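PDB 6W1K: 2-oxoadipate dioxygenase/decarboxylase, chloroplastic/amyloplastic from Oryza sativa, which uses iron(II) and dioxygen to convert 2-oxoadipate into (R)-2-hydroxyglutarate with release of carbon dioxide, a step of lysine catabolism in plastids. Local coordinates for residues L34-T39 against I261-I266; D53-D58 against T196-H201; L163-P168 against W185-G190; L224-G229 against N308-R313. All blocks are in the same frame, centred on the assembly; numbering follows the deposited sequence.

Contact 2 is a buried meeting of strands 57-65 and 195-199 in the central sheet, made by backbone bonds and a bridging water. Contact 1 reaches the same sheet through strand 258-271, the neighbour of 195-199, and the two touch where Ile266 packs on Ile198; the partly exposed side of contact 1 brings Arg36 and Arg263 together. Contacts 3 and 4 lie farther out, their centres about 17 Å from that of the chain. Contact 3 is buried and mostly apolar with one indole bond; Trp185 and Asn189 tie its helix to Pro262 and Arg263 of contact 1. Contact 4, partly buried near the modelled C-terminus, is almost wholly polar and touches contact 1 through Leu311 on Pro262.

Contact 1: L34-T39 against I261-I266; sequences LSRNPT and IPRSYI. With OOG (2-oxoadipic acid), chain F.
Asn37 and Ser264 make the one hydrogen bond across this contact. The backbone N of Ser264 meets OD1 of Asn37 at 2.7 Å, in the plane of the amide and on a lone pair, though the N-H is bent away from linear at 140°. CG of Asn37 lies anti to its own carbonyl carbon (chi1 -65°), on the side of Ser264, and ND2 binds the backbone O of Tyr33.

Stacking and charge come next. The guanidinium of Arg36 lies flat on that of Arg263, centres 4.2 Å apart and planes 11° from parallel, with NH1 of Arg263 over the centre of the Arg36 group. CD1 of Ile261 lies over the opposite face of Arg263, offset toward the rim and 3.6 Å above the plane, and Asn189 accepts from Arg263 NH1.

Ligand binding follows directly in the chain. Tyr265, an experimentally established 2-oxoadipate-binding residue, donates from OH to O2 of the ligand at 2.8 Å, and its ring stacks with the metal ligand His195.

Two like charges face to face would be expected to repel; the Asn189 bond and the Ile261 methyl hold the Arg263 side of the stack, while a single bent bond from the asparagine amide holds the backbone one residue before the substrate-binding tyrosine.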
loop_
_atom_site.group_PDB
_atom_site.type_symbol
_atom_site.label_atom_id
_atom_site.label_comp_id
_atom_site.label_asym_id
_atom_site.label_seq_id
_atom_site.Cartn_x
_atom_site.Cartn_y
_atom_site.Cartn_z
ATOM N N LEU A 34 -11.560 -3.699 3.605
ATOM C CA LEU A 34 -12.275 -4.938 3.303
ATOM C C LEU A 34 -13.739 -4.702 2.952
ATOM O O LEU A 34 -14.297 -5.430 2.117
ATOM C CB LEU A 34 -12.168 -5.899 4.496
ATOM C CG LEU A 34 -10.762 -6.380 4.853
ATOM C CD1 LEU A 34 -10.783 -7.244 6.090
ATOM C CD2 LEU A 34 -10.176 -7.165 3.727
ATOM N N SER A 35 -14.389 -3.708 3.564
ATOM C CA SER A 35 -15.793 -3.450 3.254
ATOM C C SER A 35 -15.992 -2.900 1.843
ATOM O O SER A 35 -17.102 -2.981 1.302
ATOM C CB SER A 35 -16.370 -2.493 4.309
ATOM O OG SER A 35 -15.908 -1.172 4.128
ATOM N N ARG A 36 -14.956 -2.346 1.223
ATOM C CA ARG A 36 -15.105 -1.766 -0.107
ATOM C C ARG A 36 -14.405 -2.554 -1.199
ATOM O O ARG A 36 -14.516 -2.183 -2.385
ATOM C CB ARG A 36 -14.534 -0.341 -0.154
ATOM C CG ARG A 36 -15.196 0.721 0.705
ATOM C CD ARG A 36 -14.291 1.977 0.619
ATOM N NE ARG A 36 -14.943 3.194 1.005
ATOM C CZ ARG A 36 -14.295 4.319 1.252
ATOM N NH1 ARG A 36 -12.961 4.378 1.173
ATOM N NH2 ARG A 36 -14.992 5.373 1.601
ATOM N N ASN A 37 -13.685 -3.606 -0.841
ATOM C CA ASN A 37 -12.859 -4.368 -1.774
ATOM C C ASN A 37 -13.148 -5.854 -1.623
ATOM O O ASN A 37 -12.386 -6.593 -0.974
ATOM C CB ASN A 37 -11.383 -4.041 -1.555
ATOM C CG ASN A 37 -11.075 -2.598 -1.893
ATOM O OD1 ASN A 37 -10.814 -2.282 -3.053
ATOM N ND2 ASN A 37 -11.186 -1.705 -0.902
ATOM N N PRO A 38 -14.232 -6.327 -2.251
ATOM C CA PRO A 38 -14.605 -7.746 -2.152
ATOM C C PRO A 38 -13.545 -8.705 -2.663
ATOM O O PRO A 38 -13.475 -9.847 -2.183
ATOM C CB PRO A 38 -15.875 -7.842 -3.019
ATOM C CG PRO A 38 -16.324 -6.478 -3.260
ATOM C CD PRO A 38 -15.139 -5.571 -3.130
ATOM N N THR A 39 -12.739 -8.294 -3.645
ATOM C CA THR A 39 -11.700 -9.183 -4.167
ATOM C C THR A 39 -10.631 -9.435 -3.110
ATOM O O THR A 39 -10.226 -10.580 -2.866
ATOM C CB THR A 39 -11.077 -8.592 -5.432
ATOM O OG1 THR A 39 -12.055 -8.569 -6.489
ATOM C CG2 THR A 39 -9.856 -9.405 -5.862
ATOM N N ILE A 261 -15.663 4.020 -10.573
ATOM C CA ILE A 261 -14.370 4.498 -10.095
ATOM C C ILE A 261 -13.526 3.290 -9.640
ATOM O O ILE A 261 -14.071 2.263 -9.221
ATOM C CB ILE A 261 -14.489 5.475 -8.891
ATOM C CG1 ILE A 261 -15.178 4.788 -7.711
ATOM C CG2 ILE A 261 -15.182 6.764 -9.245
ATOM C CD1 ILE A 261 -14.945 5.408 -6.347
ATOM N N PRO A 262 -12.211 3.456 -9.605
ATOM C CA PRO A 262 -11.359 2.433 -8.975
ATOM C C PRO A 262 -11.338 2.535 -7.451
ATOM O O PRO A 262 -11.287 3.621 -6.873
ATOM C CB PRO A 262 -9.970 2.734 -9.560
ATOM C CG PRO A 262 -9.990 4.234 -9.785
ATOM C CD PRO A 262 -11.421 4.525 -10.245
ATOM N N ARG A 263 -11.425 1.375 -6.804
ATOM C CA ARG A 263 -11.126 1.279 -5.380
ATOM C C ARG A 263 -9.710 0.705 -5.251
ATOM O O ARG A 263 -8.790 1.137 -5.967
ATOM C CB ARG A 263 -12.194 0.459 -4.654
ATOM C CG ARG A 263 -13.588 1.143 -4.626
ATOM C CD ARG A 263 -13.556 2.449 -3.862
ATOM N NE ARG A 263 -14.853 2.886 -3.373
ATOM C CZ ARG A 263 -15.079 4.091 -2.857
ATOM N NH1 ARG A 263 -14.093 4.985 -2.785
ATOM N NH2 ARG A 263 -16.288 4.408 -2.421
ATOM N N SER A 264 -9.510 -0.235 -4.346
ATOM C CA SER A 264 -8.172 -0.683 -3.979
ATOM C C SER A 264 -7.938 -2.093 -4.490
ATOM O O SER A 264 -8.782 -2.702 -5.149
ATOM C CB SER A 264 -7.994 -0.595 -2.470
ATOM O OG SER A 264 -8.122 0.753 -2.057
ATOM N N TYR A 265 -6.750 -2.608 -4.198
ATOM C CA TYR A 265 -6.333 -3.910 -4.679
ATOM C C TYR A 265 -5.545 -4.567 -3.567
ATOM O O TYR A 265 -5.431 -4.025 -2.463
ATOM C CB TYR A 265 -5.515 -3.804 -5.965
ATOM C CG TYR A 265 -4.182 -3.058 -5.864
ATOM C CD1 TYR A 265 -4.127 -1.688 -6.043
ATOM C CD2 TYR A 265 -2.989 -3.727 -5.632
ATOM C CE1 TYR A 265 -2.950 -0.996 -5.986
ATOM C CE2 TYR A 265 -1.788 -3.029 -5.566
ATOM C CZ TYR A 265 -1.787 -1.657 -5.744
ATOM O OH TYR A 265 -0.627 -0.924 -5.698
ATOM N N ILE A 266 -5.038 -5.765 -3.829
ATOM C CA ILE A 266 -4.211 -6.466 -2.855
ATOM C C ILE A 266 -2.946 -6.955 -3.551
ATOM O O ILE A 266 -2.976 -7.353 -4.721
ATOM C CB ILE A 266 -4.986 -7.626 -2.175
ATOM C CG1 ILE A 266 -4.123 -8.260 -1.073
ATOM C CG2 ILE A 266 -5.440 -8.703 -3.175
ATOM C CD1 ILE A 266 -4.894 -9.187 -0.075
HETATM C C2 OOG F . 1.837 1.887 -4.333
HETATM C C3 OOG F . 2.516 1.015 -5.390
HETATM C C4 OOG F . 3.956 0.701 -4.972
HETATM C C6 OOG F . 5.131 -1.461 -3.994
HETATM O O4 OOG F . 6.218 -1.189 -4.563
HETATM O O3 OOG F . 4.972 -2.584 -3.466
HETATM C C5 OOG F . 4.009 -0.431 -3.946
HETATM C C1 OOG F . 0.476 2.415 -4.812
HETATM O O1 OOG F . -0.026 3.337 -4.270
HETATM O O2 OOG F . -0.198 1.828 -5.884
HETATM O O5 OOG F . 3.186 -0.519 -3.106
#

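Contact 2: D53-D58 against T196-H201; sequences DHICYD and TTISTH
An antiparallel strand pair in the central sheet of this glyoxalase-clan (vicinal oxygen chelate-like) fold brings Tyr57 opposite Ile198, a non-hydrogen-bonded pair with CA atoms 5.0 Å apart. The strands carry the metal ligands His59 and His195, each beside this contact in the chain. Backbone bonds lie on both sides of the pair: Ser199 N to Cys56 O, nearly straight at 172°, and Asp58 N to Thr197 O at 2.8 Å. Thr197 O also receives a CA-H contact from Tyr57.

With CG of Tyr57 anti to its carbonyl carbon, beside the backbone N (chi1 -72°), the ring lies over Thr196, whose OG1 sits 3.2 Å above the ring plane, offset toward the rim, nearest CD1. This buried hydroxyl finds no hydrogen-bonding partner in the model, so the ring face is its main neighbour across the contact. At the far end of the ring, OH bonds to Glu30. An alanine in place of Tyr57 would probably leave Thr196 OG1 without the ring over it and Glu30 without its tyrosine mate.

Asp58, unlike Tyr57, points toward the other strand: its CB packs on CG2 of Thr197 at 3.7 Å, and OD2 of Asp58 forms a salt bridge with Arg271. CG2 of Ile55 lies against CG1 of Ile198 on the side covered by Leu44. Where the strands part, one water takes over: it accepts from Cys56 N at 2.8 Å and donates to His54 O at 3.0 Å and to Ser199 O at 2.7 Å.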
loop_
_atom_site.group_PDB
_atom_site.type_symbol
_atom_site.label_atom_id
_atom_site.label_comp_id
_atom_site.label_asym_id
_atom_site.label_seq_id
_atom_site.Cartn_x
_atom_site.Cartn_y
_atom_site.Cartn_z
ATOM N N ASP A 53 -3.827 -20.158 9.686
ATOM C CA ASP A 53 -3.791 -18.810 10.277
ATOM C C ASP A 53 -2.364 -18.273 10.250
ATOM O O ASP A 53 -1.661 -18.188 11.262
ATOM C CB ASP A 53 -4.341 -18.851 11.699
ATOM C CG ASP A 53 -4.522 -17.471 12.295
ATOM O OD1 ASP A 53 -4.436 -16.491 11.523
ATOM O OD2 ASP A 53 -4.747 -17.373 13.527
ATOM N N HIS A 54 -1.932 -17.869 9.070
ATOM C CA HIS A 54 -0.534 -17.485 8.941
ATOM C C HIS A 54 -0.344 -16.243 8.091
ATOM O O HIS A 54 0.768 -16.005 7.613
ATOM C CB HIS A 54 0.279 -18.616 8.321
ATOM C CG HIS A 54 0.124 -19.913 9.037
ATOM N ND1 HIS A 54 -0.541 -20.988 8.496
ATOM C CD2 HIS A 54 0.520 -20.290 10.273
ATOM C CE1 HIS A 54 -0.526 -21.987 9.362
ATOM N NE2 HIS A 54 0.125 -21.595 10.440
ATOM N N ILE A 55 -1.394 -15.471 7.861
ATOM C CA ILE A 55 -1.321 -14.305 6.999
ATOM C C ILE A 55 -0.644 -13.155 7.744
ATOM O O ILE A 55 -1.105 -12.712 8.801
ATOM C CB ILE A 55 -2.721 -13.906 6.517
ATOM C CG1 ILE A 55 -3.323 -15.026 5.656
ATOM C CG2 ILE A 55 -2.678 -12.636 5.752
ATOM C CD1 ILE A 55 -4.770 -14.770 5.311
ATOM N N CYS A 56 0.453 -12.673 7.187
ATOM C CA CYS A 56 1.176 -11.523 7.698
ATOM C C CYS A 56 1.192 -10.458 6.616
ATOM O O CYS A 56 1.305 -10.765 5.429
ATOM C CB CYS A 56 2.599 -11.896 8.076
ATOM S SG CYS A 56 2.638 -13.140 9.375
ATOM N N TYR A 57 1.122 -9.216 7.037
ATOM C CA TYR A 57 1.045 -8.103 6.119
ATOM C C TYR A 57 2.437 -7.549 5.899
ATOM O O TYR A 57 3.075 -7.080 6.839
ATOM C CB TYR A 57 0.126 -7.034 6.674
ATOM C CG TYR A 57 -1.331 -7.420 6.644
ATOM C CD1 TYR A 57 -1.832 -8.279 5.670
ATOM C CD2 TYR A 57 -2.220 -6.891 7.567
ATOM C CE1 TYR A 57 -3.191 -8.598 5.621
ATOM C CE2 TYR A 57 -3.590 -7.212 7.524
ATOM C CZ TYR A 57 -4.058 -8.062 6.550
ATOM O OH TYR A 57 -5.394 -8.383 6.484
ATOM N N ASP A 58 2.900 -7.606 4.658
ATOM C CA ASP A 58 4.243 -7.120 4.337
ATOM C C ASP A 58 4.309 -5.605 4.449
ATOM O O ASP A 58 5.246 -5.046 5.040
ATOM C CB ASP A 58 4.601 -7.562 2.927
ATOM C CG ASP A 58 5.991 -7.113 2.508
ATOM O OD1 ASP A 58 6.170 -5.952 2.048
ATOM O OD2 ASP A 58 6.905 -7.925 2.671
ATOM N N THR A 196 -3.157 -3.633 0.995
ATOM C CA THR A 196 -2.306 -4.399 1.887
ATOM C C THR A 196 -1.594 -5.431 1.028
ATOM O O THR A 196 -1.939 -5.638 -0.142
ATOM C CB THR A 196 -3.114 -5.053 3.015
ATOM O OG1 THR A 196 -2.202 -5.524 4.031
ATOM C CG2 THR A 196 -3.927 -6.217 2.497
ATOM N N THR A 197 -0.619 -6.104 1.630
ATOM C CA THR A 197 0.273 -7.037 0.941
ATOM C C THR A 197 0.447 -8.275 1.790
ATOM O O THR A 197 0.800 -8.162 2.963
ATOM C CB THR A 197 1.644 -6.392 0.734
ATOM O OG1 THR A 197 1.461 -5.117 0.117
ATOM C CG2 THR A 197 2.547 -7.230 -0.126
ATOM N N ILE A 198 0.222 -9.441 1.208
ATOM C CA ILE A 198 0.438 -10.692 1.905
ATOM C C ILE A 198 1.896 -11.085 1.732
ATOM O O ILE A 198 2.417 -11.126 0.610
ATOM C CB ILE A 198 -0.492 -11.788 1.375
ATOM C CG1 ILE A 198 -1.955 -11.442 1.643
ATOM C CG2 ILE A 198 -0.131 -13.126 1.989
ATOM C CD1 ILE A 198 -2.893 -12.464 0.995
ATOM N N SER A 199 2.554 -11.372 2.847
ATOM C CA SER A 199 3.918 -11.863 2.844
ATOM C C SER A 199 3.896 -13.359 2.546
ATOM O O SER A 199 3.707 -14.176 3.449
ATOM C CB SER A 199 4.563 -11.583 4.202
ATOM O OG SER A 199 5.851 -12.129 4.210
ATOM N N THR A 200 4.116 -13.742 1.280
ATOM C CA THR A 200 3.935 -15.156 0.940
ATOM C C THR A 200 4.936 -16.055 1.652
ATOM O O THR A 200 4.594 -17.182 2.022
ATOM C CB THR A 200 4.005 -15.399 -0.574
ATOM O OG1 THR A 200 5.349 -15.295 -1.071
ATOM C CG2 THR A 200 3.087 -14.428 -1.291
ATOM N N HIS A 201 6.187 -15.604 1.828
ATOM C CA HIS A 201 7.201 -16.455 2.455
ATOM C C HIS A 201 6.892 -16.763 3.915
ATOM O O HIS A 201 7.516 -17.665 4.482
ATOM C CB HIS A 201 8.595 -15.811 2.349
ATOM C CG HIS A 201 8.662 -14.419 2.906
ATOM N ND1 HIS A 201 8.352 -13.301 2.156
ATOM C CD2 HIS A 201 8.995 -13.965 4.138
ATOM C CE1 HIS A 201 8.480 -12.221 2.907
ATOM N NE2 HIS A 201 8.880 -12.596 4.111
HETATM O O HOH W 1 1.803 -14.307 5.411
#

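Contact 3: L163-P168 against W185-G190; sequences LTWEKP and WTLVNG
Trp165 meets the C-terminal end of helix 181-189 from the loop between helices 154-160 and 170-179, a loop packed on the last turn of a helix. Its CB points toward the helix, and chi1 of 43° sets CG between the backbone N and the carbonyl carbon. From there CD1 passes 4.4 Å from CD1 of Leu187. NE1 donates to the backbone O of Leu187 at 2.9 Å, with an N-H angle of 167° and the acceptor only 8° out of the ring plane. Farther along the same edge CZ2 lies 3.3 Å from Thr186 O; CA of Gly190 is also near CZ2.

Pro168 and Leu163 complete the grip. CB of Pro168 touches CD2 of Leu187, the two side chains sliding past each other in opposite directions. At Gly190, which leaves the helix with positive phi, a CB would clash with CD2 of Leu163, which already packs 3.5 Å from Gly190 N.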
loop_
_atom_site.group_PDB
_atom_site.type_symbol
_atom_site.label_atom_id
_atom_site.label_comp_id
_atom_site.label_asym_id
_atom_site.label_seq_id
_atom_site.Cartn_x
_atom_site.Cartn_y
_atom_site.Cartn_z
ATOM N N LEU A 163 -13.598 11.237 2.749
ATOM C CA LEU A 163 -12.798 12.267 2.083
ATOM C C LEU A 163 -12.845 13.550 2.931
ATOM O O LEU A 163 -13.873 13.851 3.542
ATOM C CB LEU A 163 -13.360 12.553 0.672
ATOM C CG LEU A 163 -13.465 11.334 -0.260
ATOM C CD1 LEU A 163 -14.156 11.678 -1.589
ATOM C CD2 LEU A 163 -12.087 10.753 -0.506
ATOM N N THR A 164 -11.730 14.284 3.001
ATOM C CA THR A 164 -11.710 15.537 3.759
ATOM C C THR A 164 -12.157 16.737 2.919
ATOM O O THR A 164 -12.686 17.715 3.460
ATOM C CB THR A 164 -10.310 15.806 4.318
ATOM O OG1 THR A 164 -9.360 15.870 3.245
ATOM C CG2 THR A 164 -9.921 14.708 5.309
ATOM N N TRP A 165 -11.973 16.656 1.616
ATOM C CA TRP A 165 -12.524 17.624 0.679
ATOM C C TRP A 165 -13.965 17.296 0.296
ATOM O O TRP A 165 -14.480 16.207 0.546
ATOM C CB TRP A 165 -11.669 17.689 -0.562
ATOM C CG TRP A 165 -11.209 16.384 -1.114
ATOM C CD1 TRP A 165 -11.918 15.520 -1.884
ATOM C CD2 TRP A 165 -9.911 15.799 -0.926
ATOM N NE1 TRP A 165 -11.121 14.439 -2.223
ATOM C CE2 TRP A 165 -9.896 14.582 -1.621
ATOM C CE3 TRP A 165 -8.760 16.201 -0.257
ATOM C CZ2 TRP A 165 -8.756 13.757 -1.665
ATOM C CZ3 TRP A 165 -7.624 15.366 -0.291
ATOM C CH2 TRP A 165 -7.636 14.181 -0.986
ATOM N N GLU A 166 -14.617 18.253 -0.359
ATOM C CA GLU A 166 -15.991 18.019 -0.763
ATOM C C GLU A 166 -16.035 16.906 -1.802
ATOM O O GLU A 166 -15.055 16.639 -2.490
ATOM C CB GLU A 166 -16.626 19.288 -1.332
ATOM C CG GLU A 166 -16.031 19.757 -2.660
ATOM C CD GLU A 166 -16.732 21.020 -3.187
ATOM O OE1 GLU A 166 -17.565 21.590 -2.445
ATOM O OE2 GLU A 166 -16.446 21.448 -4.331
ATOM N N LYS A 167 -17.197 16.271 -1.913
ATOM C CA LYS A 167 -17.384 15.212 -2.898
ATOM C C LYS A 167 -17.113 15.781 -4.284
ATOM O O LYS A 167 -17.591 16.869 -4.595
ATOM C CB LYS A 167 -18.813 14.678 -2.844
ATOM C CG LYS A 167 -18.977 13.226 -3.254
ATOM C CD LYS A 167 -20.425 12.730 -3.044
ATOM C CE LYS A 167 -20.446 11.347 -2.359
ATOM N NZ LYS A 167 -21.472 10.390 -2.940
ATOM N N PRO A 168 -16.363 15.087 -5.127
ATOM C CA PRO A 168 -16.012 15.653 -6.441
ATOM C C PRO A 168 -17.167 15.614 -7.422
ATOM O O PRO A 168 -18.081 14.790 -7.311
ATOM C CB PRO A 168 -14.881 14.747 -6.930
ATOM C CG PRO A 168 -14.618 13.774 -5.841
ATOM C CD PRO A 168 -15.710 13.797 -4.859
ATOM N N TRP A 185 -7.596 8.666 -8.877
ATOM C CA TRP A 185 -7.751 7.714 -7.772
ATOM C C TRP A 185 -7.844 8.453 -6.436
ATOM O O TRP A 185 -8.741 8.199 -5.630
ATOM C CB TRP A 185 -6.584 6.697 -7.748
ATOM C CG TRP A 185 -6.874 5.585 -6.790
ATOM C CD1 TRP A 185 -7.453 4.386 -7.095
ATOM C CD2 TRP A 185 -6.640 5.561 -5.372
ATOM N NE1 TRP A 185 -7.627 3.652 -5.976
ATOM C CE2 TRP A 185 -7.110 4.326 -4.901
ATOM C CE3 TRP A 185 -6.073 6.446 -4.472
ATOM C CZ2 TRP A 185 -7.065 3.967 -3.566
ATOM C CZ3 TRP A 185 -5.995 6.076 -3.137
ATOM C CH2 TRP A 185 -6.520 4.859 -2.698
ATOM N N THR A 186 -6.908 9.365 -6.184
ATOM C CA THR A 186 -6.843 10.025 -4.889
ATOM C C THR A 186 -8.009 10.976 -4.679
ATOM O O THR A 186 -8.500 11.103 -3.554
ATOM C CB THR A 186 -5.497 10.734 -4.781
ATOM O OG1 THR A 186 -4.474 9.795 -5.090
ATOM C CG2 THR A 186 -5.198 11.238 -3.404
ATOM N N LEU A 187 -8.518 11.599 -5.753
ATOM C CA LEU A 187 -9.656 12.488 -5.595
ATOM C C LEU A 187 -10.845 11.760 -4.992
ATOM O O LEU A 187 -11.548 12.301 -4.131
ATOM C CB LEU A 187 -10.039 13.108 -6.955
ATOM C CG LEU A 187 -11.145 14.146 -6.870
ATOM C CD1 LEU A 187 -10.645 15.371 -6.131
ATOM C CD2 LEU A 187 -11.639 14.539 -8.290
ATOM N N VAL A 188 -11.091 10.519 -5.420
ATOM C CA VAL A 188 -12.269 9.805 -4.967
ATOM C C VAL A 188 -11.985 8.825 -3.819
ATOM O O VAL A 188 -12.944 8.339 -3.200
ATOM C CB VAL A 188 -12.961 9.066 -6.133
ATOM C CG1 VAL A 188 -13.518 10.085 -7.136
ATOM C CG2 VAL A 188 -12.018 8.117 -6.830
ATOM N N ASN A 189 -10.726 8.545 -3.503
ATOM C CA ASN A 189 -10.399 7.622 -2.408
ATOM C C ASN A 189 -9.666 8.282 -1.245
ATOM O O ASN A 189 -9.700 7.749 -0.130
ATOM C CB ASN A 189 -9.539 6.437 -2.913
ATOM C CG ASN A 189 -10.319 5.464 -3.807
ATOM O OD1 ASN A 189 -11.082 4.632 -3.334
ATOM N ND2 ASN A 189 -10.139 5.592 -5.112
ATOM N N GLY A 190 -8.969 9.390 -1.471
ATOM C CA GLY A 190 -8.339 10.083 -0.360
ATOM C C GLY A 190 -7.306 9.200 0.326
ATOM O O GLY A 190 -6.527 8.492 -0.313
#

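Contact 4: L224-G229 against N308-R313; sequences LNSEGG and NDQLTR
Gln310 and Ser226 meet with the glutamine amide turned so that both its ends are used. NE2 donates to Ser226 OG at 2.6 Å, the hydroxyl lying 3° out of the amide plane. OE1 accepts from Ser226 N at 2.9 Å, the donor standing above the carbonyl plane; from the opposite face Arg313 NH2 reaches the same oxygen. The side chain is bent at chi2 (-65°) and crosses that of Asn225 at about a right angle. The Asn225 amide closes an Asx turn, its OD1 taking the backbone N of Glu227, just as the chain enters a type II beta turn from Ser226 to Gly229. An alanine in place of Gln310 would remove the amide, probably leaving Ser226 N and OG without these partners and Arg313 less firmly held, though still bound to Leu224 O. The Arg313 guanidinium lays one face over Ser226 CB, and its NH2 donates near its own plane to Leu224 O at 2.9 Å. A water joins NH1 to that carbonyl.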
loop_
_atom_site.group_PDB
_atom_site.type_symbol
_atom_site.label_atom_id
_atom_site.label_comp_id
_atom_site.label_asym_id
_atom_site.label_seq_id
_atom_site.Cartn_x
_atom_site.Cartn_y
_atom_site.Cartn_z
ATOM N N LEU A 224 -4.624 -10.972 -12.193
ATOM C CA LEU A 224 -3.451 -10.272 -11.711
ATOM C C LEU A 224 -3.069 -9.125 -12.642
ATOM O O LEU A 224 -3.238 -9.209 -13.856
ATOM C CB LEU A 224 -2.281 -11.251 -11.597
ATOM C CG LEU A 224 -2.500 -12.404 -10.612
ATOM C CD1 LEU A 224 -1.352 -13.410 -10.645
ATOM C CD2 LEU A 224 -2.670 -11.862 -9.212
ATOM N N ASN A 225 -2.511 -8.062 -12.055
ATOM C CA ASN A 225 -1.912 -6.978 -12.831
ATOM C C ASN A 225 -0.940 -7.540 -13.863
ATOM O O ASN A 225 0.049 -8.182 -13.501
ATOM C CB ASN A 225 -1.185 -6.015 -11.880
ATOM C CG ASN A 225 -0.551 -4.841 -12.601
ATOM O OD1 ASN A 225 -0.342 -4.888 -13.804
ATOM N ND2 ASN A 225 -0.245 -3.776 -11.862
ATOM N N SER A 226 -1.205 -7.242 -15.140
ATOM C CA SER A 226 -0.475 -7.780 -16.282
ATOM C C SER A 226 0.713 -6.936 -16.711
ATOM O O SER A 226 1.474 -7.375 -17.578
ATOM C CB SER A 226 -1.404 -7.913 -17.514
ATOM O OG SER A 226 -1.695 -6.652 -18.111
ATOM N N GLU A 227 0.854 -5.721 -16.200
ATOM C CA GLU A 227 1.801 -4.778 -16.778
ATOM C C GLU A 227 3.197 -5.137 -16.302
ATOM O O GLU A 227 3.432 -5.208 -15.097
ATOM C CB GLU A 227 1.459 -3.343 -16.391
ATOM C CG GLU A 227 2.219 -2.278 -17.203
ATOM C CD GLU A 227 2.090 -2.431 -18.735
ATOM O OE1 GLU A 227 0.954 -2.562 -19.268
ATOM O OE2 GLU A 227 3.149 -2.407 -19.408
ATOM N N GLY A 228 4.124 -5.343 -17.237
ATOM C CA GLY A 228 5.438 -5.831 -16.856
ATOM C C GLY A 228 5.468 -7.282 -16.431
ATOM O O GLY A 228 6.391 -7.696 -15.717
ATOM N N GLY A 229 4.491 -8.069 -16.864
ATOM C CA GLY A 229 4.331 -9.424 -16.394
ATOM C C GLY A 229 3.568 -9.493 -15.086
ATOM O O GLY A 229 3.452 -8.523 -14.337
ATOM N N ASN A 308 -6.925 2.420 -15.707
ATOM C CA ASN A 308 -8.099 2.044 -16.487
ATOM C C ASN A 308 -7.775 0.907 -17.446
ATOM O O ASN A 308 -8.630 0.049 -17.707
ATOM C CB ASN A 308 -8.636 3.256 -17.235
ATOM C CG ASN A 308 -10.018 3.026 -17.783
ATOM O OD1 ASN A 308 -10.214 3.003 -19.000
ATOM N ND2 ASN A 308 -10.997 2.845 -16.889
ATOM N N ASP A 309 -6.543 0.864 -17.961
ATOM C CA ASP A 309 -6.188 -0.195 -18.904
ATOM C C ASP A 309 -6.209 -1.567 -18.237
ATOM O O ASP A 309 -6.665 -2.547 -18.833
ATOM C CB ASP A 309 -4.812 0.071 -19.515
ATOM C CG ASP A 309 -4.541 -0.795 -20.747
ATOM O OD1 ASP A 309 -5.342 -0.751 -21.723
ATOM O OD2 ASP A 309 -3.517 -1.516 -20.741
ATOM N N GLN A 310 -5.712 -1.665 -17.002
ATOM C CA GLN A 310 -5.823 -2.933 -16.290
ATOM C C GLN A 310 -7.274 -3.249 -15.922
ATOM O O GLN A 310 -7.734 -4.380 -16.111
ATOM C CB GLN A 310 -4.930 -2.913 -15.050
ATOM C CG GLN A 310 -3.447 -3.017 -15.414
ATOM C CD GLN A 310 -3.069 -4.353 -16.048
ATOM O OE1 GLN A 310 -3.366 -5.415 -15.512
ATOM N NE2 GLN A 310 -2.398 -4.300 -17.197
ATOM N N LEU A 311 -8.020 -2.269 -15.405
ATOM C CA LEU A 311 -9.392 -2.548 -14.981
ATOM C C LEU A 311 -10.285 -2.993 -16.141
ATOM O O LEU A 311 -11.247 -3.743 -15.929
ATOM C CB LEU A 311 -9.991 -1.308 -14.305
ATOM C CG LEU A 311 -9.793 -1.169 -12.790
ATOM C CD1 LEU A 311 -8.363 -1.223 -12.426
ATOM C CD2 LEU A 311 -10.399 0.146 -12.333
ATOM N N THR A 312 -10.015 -2.532 -17.367
ATOM C CA THR A 312 -10.891 -2.819 -18.494
ATOM C C THR A 312 -10.388 -3.970 -19.361
ATOM O O THR A 312 -11.001 -4.271 -20.393
ATOM C CB THR A 312 -11.110 -1.557 -19.348
ATOM O OG1 THR A 312 -9.866 -1.066 -19.860
ATOM C CG2 THR A 312 -11.793 -0.451 -18.522
ATOM N N ARG A 313 -9.310 -4.636 -18.955
ATOM C CA ARG A 313 -8.805 -5.791 -19.698
ATOM C C ARG A 313 -9.901 -6.828 -19.912
ATOM O O ARG A 313 -10.561 -7.241 -18.957
ATOM C CB ARG A 313 -7.642 -6.437 -18.958
ATOM C CG ARG A 313 -6.296 -5.801 -19.209
ATOM C CD ARG A 313 -5.247 -6.444 -18.287
ATOM N NE ARG A 313 -5.339 -7.908 -18.296
ATOM C CZ ARG A 313 -5.019 -8.683 -17.263
ATOM N NH1 ARG A 313 -5.133 -10.006 -17.357
ATOM N NH2 ARG A 313 -4.567 -8.131 -16.141
HETATM O O HOH W 2 -3.418 -11.367 -15.695
HETATM O O HOH W 3 -1.480 -2.044 -18.571
#